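Local coordinates for deoxyhypusine hydroxylase (Homo sapiens, PDB 4D50), which hydroxylates the deoxyhypusine residue of translation factor eIF-5A at a diiron centre, completing the second step in the formation of hypusine, at residues V243-A248 and E271-E276; L59-A64 and E89-H94; A146-S151 and L187-G192; P157-D162 and R180-F185; R74-L79 and I103-V108. One frame throughout, in Å; residues are numbered along the deposited sequence.

Contacts 1 and 2 are the buried pair at the reaction centre: each joins two nearly parallel helices, each supplies a histidine to the same iron, and both meet the bound peroxide. Contact 5 is also buried but wholly apolar at its heart; it shares the first HEAT range with contact 2, and the two touch through Ala64 and Leu79. Contact 3 is at the surface and contact 4 partly buried, both where the long loop before helix 163-171 runs over helix 177-190. Their chemistry differs accordingly: metal ligation at the centre, aliphatic packing between repeats, an arginine laid on a tyrosine ring in contact 3, and backbone and arginine hydrogen bonds in contact 4.

Contact 1 (V243-A248 and E271-E276); sequences VRHECA and ERVVRE. With FE (Fe (III) ion), chain D; PER (peroxide ion), chain E.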
# COMPACT_ATOMS: atom_id res chain seq x y z
N VAL A 243 9.36 -3.87 4.48
CA VAL A 243 10.05 -2.68 3.98
C VAL A 243 10.82 -3.00 2.66
O VAL A 243 10.76 -2.24 1.66
CB VAL A 243 11.11 -2.14 4.96
CG1 VAL A 243 11.84 -0.97 4.37
CG2 VAL A 243 10.41 -1.72 6.31
N ARG A 244 11.49 -4.13 2.68
CA ARG A 244 12.23 -4.49 1.48
C ARG A 244 11.30 -4.73 0.29
O ARG A 244 11.57 -4.28 -0.82
CB ARG A 244 13.13 -5.68 1.70
CG ARG A 244 14.19 -5.54 2.81
CD ARG A 244 14.87 -6.88 3.10
NE ARG A 244 15.58 -7.24 1.90
CZ ARG A 244 15.79 -8.47 1.44
NH1 ARG A 244 15.28 -9.53 2.06
NH2 ARG A 244 16.38 -8.56 0.30
N HIS A 245 10.18 -5.37 0.55
CA HIS A 245 9.12 -5.51 -0.52
C HIS A 245 8.62 -4.18 -1.06
O HIS A 245 8.47 -4.02 -2.29
CB HIS A 245 7.95 -6.38 -0.04
CG HIS A 245 6.63 -5.74 -0.26
ND1 HIS A 245 6.02 -5.74 -1.49
CD2 HIS A 245 5.77 -5.15 0.60
CE1 HIS A 245 4.89 -5.09 -1.40
NE2 HIS A 245 4.66 -4.80 -0.14
N GLU A 246 8.38 -3.18 -0.18
CA GLU A 246 7.86 -1.93 -0.63
C GLU A 246 8.88 -1.18 -1.49
O GLU A 246 8.51 -0.56 -2.49
CB GLU A 246 7.40 -1.10 0.60
CG GLU A 246 6.19 -0.24 0.33
CD GLU A 246 4.98 -1.03 -0.05
OE1 GLU A 246 4.54 -1.90 0.71
OE2 GLU A 246 4.49 -0.78 -1.16
N CYS A 247 10.14 -1.30 -1.10
CA CYS A 247 11.30 -0.75 -1.82
C CYS A 247 11.43 -1.40 -3.20
O CYS A 247 11.59 -0.73 -4.20
CB CYS A 247 12.56 -0.84 -0.99
SG CYS A 247 12.56 0.35 0.36
N ALA A 248 11.20 -2.71 -3.27
CA ALA A 248 11.25 -3.42 -4.52
C ALA A 248 10.10 -2.93 -5.45
O ALA A 248 10.30 -2.69 -6.67
CB ALA A 248 11.12 -4.90 -4.26
N GLU A 271 13.25 -14.41 1.07
CA GLU A 271 11.97 -13.92 1.60
C GLU A 271 11.01 -13.94 0.43
O GLU A 271 11.22 -13.30 -0.63
CB GLU A 271 12.16 -12.51 2.17
CG GLU A 271 12.96 -12.51 3.45
CD GLU A 271 12.20 -13.10 4.62
OE1 GLU A 271 10.93 -13.22 4.55
OE2 GLU A 271 12.86 -13.48 5.59
N ARG A 272 10.01 -14.78 0.58
CA ARG A 272 9.00 -14.94 -0.44
C ARG A 272 8.37 -13.64 -0.81
O ARG A 272 8.17 -13.40 -1.99
CB ARG A 272 7.88 -15.88 0.05
CG ARG A 272 6.89 -16.16 -1.05
CD ARG A 272 6.05 -17.37 -0.66
NE ARG A 272 5.01 -17.57 -1.62
CZ ARG A 272 4.04 -18.48 -1.50
NH1 ARG A 272 4.04 -19.29 -0.47
NH2 ARG A 272 3.11 -18.58 -2.41
N VAL A 273 8.09 -12.76 0.15
CA VAL A 273 7.45 -11.50 -0.18
C VAL A 273 8.37 -10.62 -1.08
O VAL A 273 7.92 -9.94 -2.01
CB VAL A 273 7.02 -10.73 1.08
CG1 VAL A 273 6.14 -9.57 0.69
CG2 VAL A 273 6.26 -11.65 2.05
N VAL A 274 9.67 -10.67 -0.82
CA VAL A 274 10.65 -10.00 -1.63
C VAL A 274 10.86 -10.61 -3.01
O VAL A 274 10.78 -9.90 -4.04
CB VAL A 274 12.02 -9.89 -0.88
CG1 VAL A 274 13.09 -9.26 -1.79
CG2 VAL A 274 11.82 -9.06 0.38
N ARG A 275 11.03 -11.91 -3.10
CA ARG A 275 11.02 -12.56 -4.44
C ARG A 275 9.84 -12.23 -5.29
O ARG A 275 9.94 -11.96 -6.49
CB ARG A 275 11.14 -14.11 -4.36
CG ARG A 275 12.39 -14.69 -3.75
CD ARG A 275 12.33 -16.20 -4.02
NE ARG A 275 11.16 -16.93 -3.50
CZ ARG A 275 11.09 -17.40 -2.25
NH1 ARG A 275 12.02 -17.08 -1.36
NH2 ARG A 275 10.04 -18.10 -1.82
N GLU A 276 8.64 -12.33 -4.70
CA GLU A 276 7.44 -12.12 -5.51
C GLU A 276 7.27 -10.71 -5.94
O GLU A 276 6.82 -10.47 -7.07
CB GLU A 276 6.22 -12.58 -4.74
CG GLU A 276 6.16 -14.07 -4.63
CD GLU A 276 4.94 -14.58 -3.86
OE1 GLU A 276 4.11 -13.83 -3.24
OE2 GLU A 276 4.83 -15.85 -3.90
FE FE D . 3.13 -3.45 0.70
O1 PER E . 2.48 -3.68 3.38
O2 PER E . 3.80 -4.06 2.68
O HOH W 1 2.60 -2.72 -1.26
O HOH W 2 1.68 -1.71 1.44
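Arg244 and Val274 cross at about a right angle, so that Val274 CG2 sits over one face of the guanidinium, near its rim and 3.9 Å from Arg244 NH1. A long chain suits this place: its CB packs on the same methyl, the chain bends at chi3 (65°), where NE turns off, and NH2 forms a salt bridge with Asp269 and a hydrogen bond to Leu234 O. Glu271, the N-cap residue, brings CG to the guanidinium edge, but the two flat groups stand 87° apart and its OE2 stays 5.8 Å from Arg244 NH1. In the conformer given, Val273 CG1 lies 3.7 Å from His245 CB, a contact left doubtful by a second conformer. His245 ND1 is hydrogen-bonded to Ser277 and NE2 binds iron at 2.2 Å; Glu246 OE1 binds the same iron at 2.1 Å, and peroxide O2 lies at the imidazole edge. Helix 272-289, locally 3° from parallel, thus lies against helix 241-254, which brings its His-Glu pair to the HEAT-repeat diiron site.

Contact 2 (L59-A64 and E89-H94); sequences LKHELA and EPMVRH. With FE (Fe (III) ion), chain D; FE (Fe (III) ion), chain C; PER (peroxide ion), chain E.
Lys60 and His61 face Glu89, Met91 and Val92 where helices 57-70 and 90-103 run side by side in a HEAT-like solenoid, their local axes 8.3 Å apart and 7° from parallel. The ionic part lies at one end. Lys60 NZ donates to the syn lone pair of Glu89 OE1 at 3.2 Å in a salt bridge. A water accepts from the same NZ and donates to Glu89 OE2. The flexible lysine chain bends at chi3 (-72°), where CE turns off, and NZ thus meets OE1 directly and OE2 through the water. The apolar part is carried by Val92, whose CG2 fits between Lys60 CB and the backbone N of His61, 3.8 Å from the latter; a short branched residue fills the narrow gap between parallel helices. A CH-pi contact follows: in the conformer given, Met91 CE lies over the centre of the His61 ring, 3.5 Å from its centroid, though a second modelled conformer makes this less certain. Metal ligation comes last. His61 ND1 is hydrogen-bonded to the carbonyl of Leu58, and His94 ND1 to Thr126, which probably helps fix the rotation of each ring. His61 NE2 binds one iron at 2.3 Å and His94 NE2 the other at 2.2 Å, while peroxide and a shared water bridge the two ions.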
# COMPACT_ATOMS: atom_id res chain seq x y z
N LEU A 59 0.20 -11.26 -2.26
CA LEU A 59 -1.10 -11.13 -2.93
C LEU A 59 -2.17 -10.72 -1.93
O LEU A 59 -2.92 -9.80 -2.16
CB LEU A 59 -1.46 -12.42 -3.67
CG LEU A 59 -2.78 -12.32 -4.44
CD1 LEU A 59 -2.82 -11.29 -5.54
CD2 LEU A 59 -3.08 -13.74 -5.01
N LYS A 60 -2.22 -11.38 -0.76
CA LYS A 60 -3.30 -11.12 0.20
C LYS A 60 -3.34 -9.68 0.71
O LYS A 60 -4.41 -9.09 0.87
CB LYS A 60 -3.21 -12.06 1.38
CG LYS A 60 -3.64 -13.49 1.10
CD LYS A 60 -3.71 -14.31 2.39
CE LYS A 60 -2.34 -14.62 2.93
NZ LYS A 60 -2.33 -15.60 4.04
N HIS A 61 -2.19 -9.11 0.93
CA HIS A 61 -2.12 -7.73 1.39
C HIS A 61 -2.50 -6.75 0.28
O HIS A 61 -3.14 -5.71 0.57
CB HIS A 61 -0.78 -7.47 2.07
CG HIS A 61 0.16 -6.63 1.26
ND1 HIS A 61 0.66 -7.03 0.04
CD2 HIS A 61 0.64 -5.38 1.50
CE1 HIS A 61 1.49 -6.08 -0.40
NE2 HIS A 61 1.45 -5.05 0.45
N GLU A 62 -2.27 -7.11 -0.98
CA GLU A 62 -2.73 -6.26 -2.13
C GLU A 62 -4.31 -6.30 -2.22
O GLU A 62 -4.99 -5.32 -2.59
CB GLU A 62 -2.11 -6.76 -3.40
CG GLU A 62 -1.67 -5.71 -4.40
CD GLU A 62 -0.41 -5.00 -3.94
OE1 GLU A 62 0.59 -5.65 -3.59
OE2 GLU A 62 -0.49 -3.77 -3.81
N LEU A 63 -4.84 -7.46 -1.92
CA LEU A 63 -6.30 -7.59 -1.87
C LEU A 63 -6.82 -6.58 -0.93
O LEU A 63 -7.84 -5.91 -1.18
CB LEU A 63 -6.76 -8.96 -1.43
CG LEU A 63 -6.20 -10.18 -2.16
CD1 LEU A 63 -6.66 -11.42 -1.44
CD2 LEU A 63 -6.68 -10.20 -3.57
N ALA A 64 -6.24 -6.58 0.27
CA ALA A 64 -6.76 -5.65 1.30
C ALA A 64 -6.53 -4.20 0.86
O ALA A 64 -7.43 -3.36 1.06
CB ALA A 64 -6.09 -5.87 2.67
N GLU A 89 -0.36 -12.93 8.20
CA GLU A 89 0.92 -12.23 8.43
C GLU A 89 0.63 -10.81 8.88
O GLU A 89 -0.37 -10.27 8.44
CB GLU A 89 1.76 -12.16 7.15
CG GLU A 89 2.14 -13.54 6.52
CD GLU A 89 0.98 -14.37 5.90
OE1 GLU A 89 -0.22 -13.93 5.68
OE2 GLU A 89 1.28 -15.54 5.58
N PRO A 90 1.53 -10.18 9.67
CA PRO A 90 1.44 -8.76 10.06
C PRO A 90 1.13 -7.77 8.89
O PRO A 90 0.33 -6.83 9.02
CB PRO A 90 2.84 -8.46 10.63
CG PRO A 90 3.33 -9.77 11.14
CD PRO A 90 2.75 -10.81 10.24
N MET A 91 1.82 -7.97 7.80
CA MET A 91 1.69 -7.16 6.59
C MET A 91 0.24 -7.21 6.06
O MET A 91 -0.29 -6.21 5.55
CB MET A 91 2.69 -7.71 5.58
CG MET A 91 2.53 -7.44 4.12
SD MET A 91 3.94 -8.29 3.37
CE MET A 91 3.73 -7.68 1.71
N VAL A 92 -0.38 -8.38 6.20
CA VAL A 92 -1.70 -8.56 5.71
C VAL A 92 -2.69 -7.87 6.70
O VAL A 92 -3.62 -7.17 6.28
CB VAL A 92 -2.02 -10.05 5.52
CG1 VAL A 92 -3.45 -10.22 5.20
CG2 VAL A 92 -1.19 -10.60 4.33
N ARG A 93 -2.48 -8.08 7.99
CA ARG A 93 -3.38 -7.53 8.99
C ARG A 93 -3.25 -6.03 8.99
O ARG A 93 -4.28 -5.33 9.12
CB ARG A 93 -3.11 -8.15 10.42
CG ARG A 93 -3.35 -9.69 10.47
CD ARG A 93 -3.03 -10.26 11.86
NE ARG A 93 -3.88 -9.56 12.82
CZ ARG A 93 -3.56 -9.09 14.02
NH1 ARG A 93 -2.37 -9.28 14.57
NH2 ARG A 93 -4.49 -8.40 14.69
N HIS A 94 -2.03 -5.53 8.86
CA HIS A 94 -1.80 -4.07 8.79
C HIS A 94 -2.60 -3.52 7.63
O HIS A 94 -3.38 -2.51 7.78
CB HIS A 94 -0.31 -3.68 8.67
CG HIS A 94 -0.03 -2.77 7.54
ND1 HIS A 94 -0.37 -1.43 7.54
CD2 HIS A 94 0.55 -3.03 6.35
CE1 HIS A 94 -0.04 -0.92 6.37
NE2 HIS A 94 0.53 -1.87 5.64
FE FE D . 3.13 -3.45 0.70
FE FE C . 1.33 -1.78 3.55
O1 PER E . 2.48 -3.68 3.38
O2 PER E . 3.80 -4.06 2.68
O HOH W 3 0.05 -17.05 3.81
O HOH W 2 1.68 -1.71 1.44
O HOH W 4 0.40 0.17 3.27
O HOH W 1 2.60 -2.72 -1.26

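Contact 3 (A146-S151 and L187-G192); sequences AGPYLS and LRNAGG
Arg188 lays its side chain over the ring of Tyr149. From CB, chi1 (172°) sets CG anti to the backbone N, and CG comes 3.8 Å from Tyr149 CE1. CD then lies over the face, toward the rim, in a CH-pi contact 3.8 Å from the ring centroid. NE passes above Tyr149 CD1, and the guanidinium lies tilted 27° to the ring, a placement for which a flat cation at the end of an aliphatic chain is well suited. At the tip, NE and NH2 both grip Asn189 OD1 side-on, the latter at 2.8 Å, while NH2 also forms a salt bridge with Asp153 and NH1 is hydrogen-bonded to Gln220. Pro148 backs the asparagine, its CG 3.6 Å from OD1. One water, its O 2.8 Å from Tyr149 OH, also donates to Arg188 O. The loop between helices 121-140 and 163-171 thus lies against the end of helix 177-190, with Tyr149 also touching Gln220 and Leu221 of helix 208-221.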
# COMPACT_ATOMS: atom_id res chain seq x y z
N ALA A 146 -8.66 17.02 -3.51
CA ALA A 146 -7.88 16.10 -4.28
C ALA A 146 -6.52 16.74 -4.57
O ALA A 146 -6.41 17.88 -5.05
CB ALA A 146 -8.61 15.76 -5.57
N GLY A 147 -5.47 15.98 -4.28
CA GLY A 147 -4.12 16.38 -4.55
C GLY A 147 -3.64 15.77 -5.85
O GLY A 147 -4.42 15.28 -6.66
N PRO A 148 -2.34 15.81 -6.08
CA PRO A 148 -1.67 15.25 -7.26
C PRO A 148 -1.64 13.74 -7.38
O PRO A 148 -1.25 13.23 -8.38
CB PRO A 148 -0.25 15.76 -7.13
CG PRO A 148 -0.08 16.17 -5.70
CD PRO A 148 -1.42 16.52 -5.18
N TYR A 149 -2.00 13.00 -6.32
CA TYR A 149 -2.08 11.53 -6.39
C TYR A 149 -3.53 11.07 -6.14
O TYR A 149 -4.26 11.70 -5.43
CB TYR A 149 -1.13 10.92 -5.37
CG TYR A 149 0.32 11.25 -5.77
CD1 TYR A 149 0.89 12.45 -5.39
CD2 TYR A 149 1.02 10.44 -6.63
CE1 TYR A 149 2.16 12.81 -5.82
CE2 TYR A 149 2.27 10.76 -7.04
CZ TYR A 149 2.84 11.95 -6.61
OH TYR A 149 4.04 12.34 -6.94
N LEU A 150 -3.94 10.03 -6.82
CA LEU A 150 -5.33 9.61 -6.78
C LEU A 150 -5.56 8.56 -5.71
O LEU A 150 -6.73 8.21 -5.42
CB LEU A 150 -5.80 9.10 -8.14
CG LEU A 150 -5.77 10.13 -9.29
CD1 LEU A 150 -6.03 9.50 -10.63
CD2 LEU A 150 -6.73 11.30 -9.04
N SER A 151 -4.49 8.15 -5.08
CA SER A 151 -4.54 7.24 -3.95
C SER A 151 -5.32 7.81 -2.83
O SER A 151 -5.33 9.05 -2.62
CB SER A 151 -3.13 6.86 -3.46
OG SER A 151 -2.34 7.98 -3.19
N LEU A 187 5.60 16.00 1.48
CA LEU A 187 6.94 15.91 0.78
C LEU A 187 6.73 15.33 -0.59
O LEU A 187 7.24 15.84 -1.53
CB LEU A 187 7.92 15.13 1.61
CG LEU A 187 8.58 15.94 2.73
CD1 LEU A 187 9.18 15.03 3.78
CD2 LEU A 187 9.56 16.91 2.19
N ARG A 188 5.99 14.24 -0.65
CA ARG A 188 5.66 13.56 -1.88
C ARG A 188 4.99 14.56 -2.84
O ARG A 188 5.39 14.71 -4.00
CB ARG A 188 4.85 12.31 -1.65
CG ARG A 188 4.36 11.74 -2.97
CD ARG A 188 3.06 10.93 -2.83
NE ARG A 188 1.95 11.78 -2.43
CZ ARG A 188 0.78 11.33 -1.96
NH1 ARG A 188 0.48 10.01 -1.92
NH2 ARG A 188 -0.13 12.23 -1.66
N ASN A 189 4.00 15.32 -2.33
CA ASN A 189 3.30 16.27 -3.17
C ASN A 189 4.15 17.45 -3.61
O ASN A 189 3.95 17.95 -4.76
CB ASN A 189 2.11 16.83 -2.38
CG ASN A 189 1.01 15.77 -2.16
OD1 ASN A 189 1.07 14.62 -2.62
ND2 ASN A 189 -0.01 16.18 -1.44
N ALA A 190 5.07 17.89 -2.78
CA ALA A 190 6.05 18.95 -3.14
C ALA A 190 6.90 18.59 -4.31
O ALA A 190 7.09 19.42 -5.29
CB ALA A 190 6.90 19.28 -1.91
N GLY A 191 7.24 17.32 -4.38
CA GLY A 191 8.11 16.78 -5.41
C GLY A 191 9.48 17.38 -5.51
O GLY A 191 9.88 18.24 -4.75
N GLY A 192 10.18 16.92 -6.53
CA GLY A 192 11.55 17.29 -6.87
C GLY A 192 12.59 16.49 -6.10
O GLY A 192 12.27 15.60 -5.24
O HOH W 5 4.82 15.03 -6.56

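Contact 4 (P157-D162 and R180-F185); sequences PAEERD and RYRAMF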
# COMPACT_ATOMS: atom_id res chain seq x y z
N PRO A 157 -2.13 15.48 3.69
CA PRO A 157 -0.81 16.14 3.66
C PRO A 157 -0.76 17.28 4.65
O PRO A 157 -1.81 17.93 4.88
CB PRO A 157 -0.71 16.66 2.23
CG PRO A 157 -2.09 16.83 1.76
CD PRO A 157 -2.90 15.74 2.46
N ALA A 158 0.40 17.49 5.23
CA ALA A 158 0.67 18.65 6.11
C ALA A 158 0.46 19.93 5.33
O ALA A 158 0.63 19.96 4.11
CB ALA A 158 2.06 18.59 6.71
N GLU A 159 -0.02 20.99 6.01
CA GLU A 159 -0.15 22.27 5.36
C GLU A 159 1.21 23.03 5.06
O GLU A 159 1.31 23.76 4.08
CB GLU A 159 -1.08 23.19 6.19
CG GLU A 159 -2.56 22.78 6.11
CD GLU A 159 -3.18 22.98 4.75
OE1 GLU A 159 -2.71 23.76 3.96
OE2 GLU A 159 -4.19 22.31 4.44
N GLU A 160 2.21 22.73 5.82
CA GLU A 160 3.52 23.33 5.63
C GLU A 160 4.05 23.02 4.21
O GLU A 160 3.98 21.87 3.77
CB GLU A 160 4.47 22.82 6.72
CG GLU A 160 5.94 23.18 6.56
CD GLU A 160 6.20 24.67 6.65
OE1 GLU A 160 6.12 25.19 7.75
OE2 GLU A 160 6.42 25.32 5.60
N ARG A 161 4.57 24.04 3.52
CA ARG A 161 5.06 23.86 2.14
C ARG A 161 6.56 23.89 1.99
O ARG A 161 7.13 23.35 0.98
CB ARG A 161 4.44 24.89 1.22
CG ARG A 161 2.93 24.68 1.07
CD ARG A 161 2.37 25.82 0.26
NE ARG A 161 0.89 25.79 0.27
CZ ARG A 161 0.11 26.80 -0.09
NH1 ARG A 161 0.64 27.97 -0.49
NH2 ARG A 161 -1.21 26.65 -0.07
N ASP A 162 7.21 24.39 3.02
CA ASP A 162 8.66 24.39 3.01
C ASP A 162 9.23 22.96 3.18
O ASP A 162 9.06 22.32 4.21
CB ASP A 162 9.25 25.25 4.12
CG ASP A 162 10.76 25.40 3.97
OD1 ASP A 162 11.17 26.14 3.07
OD2 ASP A 162 11.52 24.76 4.69
N ARG A 180 3.95 12.82 11.44
CA ARG A 180 5.08 12.46 10.63
C ARG A 180 4.57 12.02 9.26
O ARG A 180 5.23 12.31 8.27
CB ARG A 180 5.95 11.37 11.28
CG ARG A 180 6.41 11.80 12.62
CD ARG A 180 7.32 10.77 13.26
NE ARG A 180 8.56 10.56 12.52
CZ ARG A 180 9.42 9.55 12.79
NH1 ARG A 180 9.19 8.70 13.82
NH2 ARG A 180 10.54 9.39 12.12
N TYR A 181 3.52 11.22 9.24
CA TYR A 181 2.91 10.80 7.97
C TYR A 181 2.37 11.97 7.20
O TYR A 181 2.41 12.05 5.95
CB TYR A 181 1.79 9.78 8.21
CG TYR A 181 2.21 8.33 8.21
CD1 TYR A 181 3.21 7.88 9.07
CD2 TYR A 181 1.52 7.41 7.49
CE1 TYR A 181 3.62 6.57 9.08
CE2 TYR A 181 1.94 6.08 7.50
CZ TYR A 181 2.97 5.67 8.29
OH TYR A 181 3.35 4.31 8.35
N ARG A 182 1.82 12.97 7.91
CA ARG A 182 1.32 14.12 7.16
C ARG A 182 2.46 14.86 6.41
O ARG A 182 2.29 15.35 5.30
CB ARG A 182 0.60 15.10 8.17
CG ARG A 182 -0.68 14.55 8.71
CD ARG A 182 -1.63 15.63 9.24
NE ARG A 182 -1.99 16.60 8.22
CZ ARG A 182 -2.65 17.72 8.50
NH1 ARG A 182 -2.98 17.99 9.76
NH2 ARG A 182 -2.88 18.59 7.55
N ALA A 183 3.63 14.91 7.03
CA ALA A 183 4.79 15.62 6.50
C ALA A 183 5.33 14.77 5.34
O ALA A 183 5.71 15.30 4.33
CB ALA A 183 5.83 15.73 7.57
N MET A 184 5.17 13.48 5.45
CA MET A 184 5.62 12.51 4.42
C MET A 184 4.78 12.73 3.13
O MET A 184 5.33 12.84 2.03
CB MET A 184 5.46 11.05 4.88
CG MET A 184 6.20 10.05 4.01
SD MET A 184 5.64 8.36 4.47
CE MET A 184 6.24 8.18 6.11
N PHE A 185 3.45 12.82 3.26
CA PHE A 185 2.62 13.05 2.10
C PHE A 185 2.79 14.42 1.56
O PHE A 185 2.75 14.59 0.32
CB PHE A 185 1.14 12.68 2.36
CG PHE A 185 0.98 11.23 2.55
CD1 PHE A 185 1.18 10.37 1.47
CD2 PHE A 185 0.73 10.71 3.80
CE1 PHE A 185 1.13 9.00 1.65
CE2 PHE A 185 0.76 9.33 3.97
CZ PHE A 185 1.02 8.52 2.90
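The carbonyl oxygen of Arg182 receives the backbone N-H of Ala158 at 2.9 Å, the donor standing 55° out of the carbonyl plane. Pro157 adds a CA-H contact to the same oxygen, with CA 3.6 Å away. The arginine answers in the reverse direction: its NH2 donates to Pro157 O at 3.0 Å, in an almost straight bond (174° at the hydrogen) that lies in the guanidinium plane. Its chain bends at chi3 (59°), where NE turns off, and NE is hydrogen-bonded to the carbonyl of Pro156, so one edge of the guanidinium reads two successive carbonyls of the loop. Prolines have no N-H to offer once in the chain, but their carbonyls remain good acceptors, and a multidentate donor such as arginine suits them. Ala158, small enough to sit directly on the helix backbone, places CB 3.5 Å from Arg182 O and also touches Leu166 of helix 163-171. Pro157 meets the base of Phe185, CB to CB at 4.4 Å, while the phenyl ring leads away toward helix 208-221. Glu159 OE2 remains 5.0 Å from Arg182 NH2, where some electrostatic attraction is possible, though there is no salt bridge. Main chain and arginine thus supply all the hydrogen bonds across this contact, which implies that the loop is held on helix 177-190 by its backbone more than by its charged side chains.

Contact 5 (R74-L79 and I103-V108); sequences RAIPML and IGDPEV. With GAI (guanidine), chain I.
Ile76 pushes its branched side chain among Ile103, Asp105, Glu107 and Val108, and the buried, aliphatic part of the contact is closely packed. There Ile76 CG2 and Val108 CG1 meet at 3.7 Å, the two side chains crossing obliquely. Leu79 and Ile103 reach toward each other tip to tip, their CD1 methyls also 3.7 Å apart, with Ala75 CB close by at 4.3 Å from Ile103 CD1. Branched aliphatics suit such a place, since they fill it without a polar group to satisfy. The solvent side is carboxylate rather than aliphatic: exposed Glu107 meets Ile76 tip to tip, with OE2 3.6 Å from the same CG2, a van der Waals approach without a hydrogen bond, while Asp105 OD2 lies 3.9 Å from Ile76 CD1. Asp105 has work of its own, because OD1 accepts the backbone N-H of Glu107 at 2.9 Å in an Asx turn. Leu100 and Leu67 of the flanking helices extend the apolar layer. Apolar packing of this kind between successive HEAT-like repeats here joins repeats 1 and 2.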
# COMPACT_ATOMS: atom_id res chain seq x y z
N ARG A 74 -19.18 -2.10 1.65
CA ARG A 74 -19.49 -3.55 1.52
C ARG A 74 -18.31 -4.47 1.87
O ARG A 74 -18.50 -5.62 2.14
CB ARG A 74 -20.06 -3.93 0.16
CG ARG A 74 -21.48 -3.37 -0.07
CD ARG A 74 -22.31 -4.17 -1.09
NE ARG A 74 -23.19 -5.09 -0.40
CZ ARG A 74 -24.33 -4.72 0.19
NH1 ARG A 74 -24.72 -3.44 0.12
NH2 ARG A 74 -25.06 -5.62 0.86
N ALA A 75 -17.08 -3.93 1.81
CA ALA A 75 -15.88 -4.68 2.08
C ALA A 75 -15.60 -4.79 3.54
O ALA A 75 -14.63 -5.49 3.94
CB ALA A 75 -14.67 -4.07 1.36
N ILE A 76 -16.36 -4.04 4.37
CA ILE A 76 -15.95 -3.89 5.74
C ILE A 76 -15.89 -5.18 6.54
O ILE A 76 -14.95 -5.42 7.28
CB ILE A 76 -16.83 -2.80 6.45
CG1 ILE A 76 -16.32 -1.41 6.08
CG2 ILE A 76 -16.81 -2.96 7.97
CD1 ILE A 76 -17.26 -0.27 6.45
N PRO A 77 -16.95 -6.05 6.42
CA PRO A 77 -16.91 -7.32 7.13
C PRO A 77 -15.69 -8.21 6.83
O PRO A 77 -15.12 -8.77 7.71
CB PRO A 77 -18.22 -8.01 6.73
CG PRO A 77 -19.10 -6.87 6.39
CD PRO A 77 -18.22 -5.84 5.72
N MET A 78 -15.29 -8.29 5.59
CA MET A 78 -14.17 -9.15 5.17
C MET A 78 -12.92 -8.54 5.75
O MET A 78 -12.08 -9.26 6.26
CB MET A 78 -14.05 -9.22 3.65
CG MET A 78 -12.94 -10.13 3.18
SD MET A 78 -12.97 -11.89 3.63
CE MET A 78 -14.64 -12.43 3.50
N LEU A 79 -12.82 -7.23 5.70
CA LEU A 79 -11.56 -6.55 6.18
C LEU A 79 -11.43 -6.69 7.72
O LEU A 79 -10.34 -6.84 8.27
CB LEU A 79 -11.50 -5.10 5.79
CG LEU A 79 -11.27 -4.87 4.30
CD1 LEU A 79 -11.56 -3.46 3.85
CD2 LEU A 79 -9.83 -5.24 3.97
N ILE A 103 -11.59 3.42 3.74
CA ILE A 103 -13.02 3.44 3.41
C ILE A 103 -13.72 4.60 4.13
O ILE A 103 -14.56 5.25 3.52
CB ILE A 103 -13.67 2.12 3.75
CG1 ILE A 103 -13.17 1.04 2.78
CG2 ILE A 103 -15.22 2.18 3.63
CD1 ILE A 103 -13.45 -0.39 3.26
N GLY A 104 -13.23 4.97 5.30
CA GLY A 104 -13.63 6.28 5.89
C GLY A 104 -14.96 6.25 6.59
O GLY A 104 -15.49 7.31 6.97
N ASP A 105 -15.50 5.06 6.79
CA ASP A 105 -16.79 4.90 7.45
C ASP A 105 -16.59 4.75 8.95
O ASP A 105 -16.00 3.79 9.41
CB ASP A 105 -17.48 3.67 6.88
CG ASP A 105 -18.90 3.47 7.38
OD1 ASP A 105 -19.25 3.85 8.54
OD2 ASP A 105 -19.63 2.80 6.64
N PRO A 106 -17.16 5.67 9.75
CA PRO A 106 -16.96 5.63 11.22
C PRO A 106 -17.53 4.42 11.98
O PRO A 106 -17.22 4.25 13.14
CB PRO A 106 -17.60 6.94 11.69
CG PRO A 106 -18.54 7.36 10.61
CD PRO A 106 -18.10 6.71 9.31
N GLU A 107 -18.37 3.63 11.34
CA GLU A 107 -18.85 2.33 11.84
C GLU A 107 -17.71 1.48 12.39
O GLU A 107 -17.89 0.76 13.32
CB GLU A 107 -19.48 1.60 10.65
CG GLU A 107 -19.93 0.15 10.86
CD GLU A 107 -20.17 -0.55 9.54
OE1 GLU A 107 -20.62 0.13 8.57
OE2 GLU A 107 -19.90 -1.79 9.44
N VAL A 108 -16.53 1.62 11.78
CA VAL A 108 -15.33 0.85 12.17
C VAL A 108 -14.46 1.49 13.22
O VAL A 108 -13.49 0.91 13.63
CB VAL A 108 -14.46 0.49 10.93
CG1 VAL A 108 -15.30 -0.18 9.87
CG2 VAL A 108 -13.73 1.70 10.33
C GAI I . -21.12 -2.63 -3.62
N1 GAI I . -21.80 -2.29 -2.64
N2 GAI I . -20.31 -3.68 -3.52
N3 GAI I . -21.17 -1.89 -4.74